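PDB 1WBI: avidin-related protein 2 from Gallus gallus, which binds biotin in a pocket of its avidin-family beta-barrel and assembles as a tetramer. Local coordinates for the interface of chains A and B. Numbering follows the deposited sequence. Chains: chain A/B, Avidin-related protein 2.

The interface of chains A and B. Residues chain A 70-71, 74-77; chain B 55-57.
The imidazole of B:His57 is sandwiched by chain A, with the ring of A:His70 against one face and the backbone carbonyl of A:Glu75 over the opposite one. The two histidine rings stack with their planes 27° from parallel. The overlap is offset: A:His70 NE2 sits over the rim of the B:His57 ring, 3.3 Å from B:His57 CD2. A chi1 of 165°, which points CG of A:His70 away from its own backbone N, is what lays that ring against B:His57. At the edge, in the ring plane, lie A:Ser76 O and A:Thr77 OG1, the latter alongside B:His57 ND1 at 3.4 Å. The ring thus fits into a polar notch formed by the end of strand 64-70, the loop after it and the start of strand 77-86. B:His57 NE2 donates to A:Trp71 O at 3.3 Å, a long bond bent to 151° at the hydrogen, with the acceptor tilted out of the ring plane; a second approach, to A:Ser74 O, is weak. Lower on the same side chain, A:His70 CB rests on B:Ile55 CG2 at 3.7 Å, the two side chains crossing at about a right angle. The A:Glu75 carboxylate is turned obliquely to the B:His57 ring and lies near it without a salt bridge; it might still favour a protonated imidazole. Two-fold symmetry repeats the whole arrangement with the chains exchanged, as suits a pair of barrels within the tetramer typical of avidins. Behind the contact, the loop is braced by A:Ser76 N donating to A:Ser74 OG, while B:Gln56 NE2 folds back onto B:His57 O at 3.0 Å.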
loop_
_atom_site.group_PDB
_atom_site.type_symbol
_atom_site.label_atom_id
_atom_site.label_comp_id
_atom_site.label_asym_id
_atom_site.label_seq_id
_atom_site.Cartn_x
_atom_site.Cartn_y
_atom_site.Cartn_z
ATOM N N HIS A 70 0.069 18.664 -3.686
ATOM C CA HIS A 70 -1.167 19.321 -3.208
ATOM C C HIS A 70 -1.996 19.641 -4.432
ATOM O O HIS A 70 -1.657 20.567 -5.176
ATOM C CB HIS A 70 -0.804 20.619 -2.425
ATOM C CG HIS A 70 -1.964 21.542 -2.193
ATOM N ND1 HIS A 70 -2.569 22.264 -3.206
ATOM C CD2 HIS A 70 -2.641 21.843 -1.056
ATOM C CE1 HIS A 70 -3.554 22.982 -2.690
ATOM N NE2 HIS A 70 -3.605 22.770 -1.388
ATOM N N TRP A 71 -3.021 18.838 -4.672
ATOM C CA TRP A 71 -3.824 19.005 -5.887
ATOM C C TRP A 71 -4.594 20.319 -5.790
ATOM O O TRP A 71 -5.313 20.562 -4.832
ATOM C CB TRP A 71 -4.740 17.817 -6.099
ATOM C CG TRP A 71 -3.949 16.535 -6.233
ATOM C CD1 TRP A 71 -3.891 15.503 -5.335
ATOM C CD2 TRP A 71 -3.035 16.196 -7.273
ATOM N NE1 TRP A 71 -3.049 14.533 -5.768
ATOM C CE2 TRP A 71 -2.495 14.928 -6.965
ATOM C CE3 TRP A 71 -2.660 16.804 -8.483
ATOM C CZ2 TRP A 71 -1.598 14.288 -7.787
ATOM C CZ3 TRP A 71 -1.757 16.177 -9.296
ATOM C CH2 TRP A 71 -1.227 14.917 -8.950
ATOM N N SER A 74 -8.825 19.684 -6.429
ATOM C CA SER A 74 -9.638 18.827 -5.602
ATOM C C SER A 74 -9.147 18.981 -4.181
ATOM O O SER A 74 -8.150 19.672 -3.935
ATOM C CB SER A 74 -9.534 17.369 -6.029
ATOM O OG SER A 74 -8.264 16.813 -5.703
ATOM N N GLU A 75 -9.832 18.283 -3.279
ATOM C CA GLU A 75 -9.400 18.231 -1.870
ATOM C C GLU A 75 -8.376 17.167 -1.513
ATOM O O GLU A 75 -7.964 17.044 -0.336
ATOM C CB GLU A 75 -10.608 18.095 -0.980
ATOM C CG GLU A 75 -11.484 19.367 -1.012
ATOM C CD GLU A 75 -10.777 20.635 -0.534
ATOM O OE1 GLU A 75 -9.820 20.642 0.291
ATOM O OE2 GLU A 75 -11.204 21.702 -1.040
ATOM N N SER A 76 -7.930 16.451 -2.514
ATOM C CA SER A 76 -6.983 15.336 -2.372
ATOM C C SER A 76 -5.521 15.783 -2.194
ATOM O O SER A 76 -5.139 16.897 -2.588
ATOM C CB SER A 76 -7.066 14.456 -3.646
ATOM O OG SER A 76 -6.192 13.319 -3.663
ATOM N N THR A 77 -4.695 14.880 -1.614
ATOM C CA THR A 77 -3.258 15.030 -1.622
ATOM C C THR A 77 -2.673 13.677 -2.003
ATOM O O THR A 77 -3.237 12.645 -1.604
ATOM C CB THR A 77 -2.762 15.382 -0.214
ATOM O OG1 THR A 77 -3.412 16.611 0.226
ATOM C CG2 THR A 77 -1.271 15.548 -0.169
ATOM N N ILE B 55 2.903 19.536 2.689
ATOM C CA ILE B 55 1.910 20.515 2.302
ATOM C C ILE B 55 0.559 20.056 2.846
ATOM O O ILE B 55 0.197 18.877 2.732
ATOM C CB ILE B 55 1.776 20.665 0.754
ATOM C CG1 ILE B 55 3.112 20.649 0.055
ATOM C CG2 ILE B 55 0.980 21.981 0.464
ATOM C CD1 ILE B 55 3.016 20.732 -1.455
ATOM N N GLN B 56 -0.243 20.987 3.368
ATOM C CA GLN B 56 -1.619 20.674 3.726
ATOM C C GLN B 56 -2.569 21.600 2.943
ATOM O O GLN B 56 -2.166 22.669 2.482
ATOM C CB GLN B 56 -1.906 20.847 5.199
ATOM C CG GLN B 56 -1.833 22.307 5.734
ATOM C CD GLN B 56 -2.403 22.429 7.141
ATOM O OE1 GLN B 56 -1.644 22.499 8.116
ATOM N NE2 GLN B 56 -3.737 22.433 7.264
ATOM N N HIS B 57 -3.794 21.138 2.750
ATOM C CA HIS B 57 -4.861 22.066 2.300
ATOM C C HIS B 57 -5.191 22.999 3.461
ATOM O O HIS B 57 -5.080 22.607 4.612
ATOM C CB HIS B 57 -6.087 21.270 1.865
ATOM C CG HIS B 57 -5.940 20.644 0.511
ATOM N ND1 HIS B 57 -5.322 19.430 0.282
ATOM C CD2 HIS B 57 -6.328 21.094 -0.697
ATOM C CE1 HIS B 57 -5.351 19.169 -1.018
ATOM N NE2 HIS B 57 -5.954 20.164 -1.629
#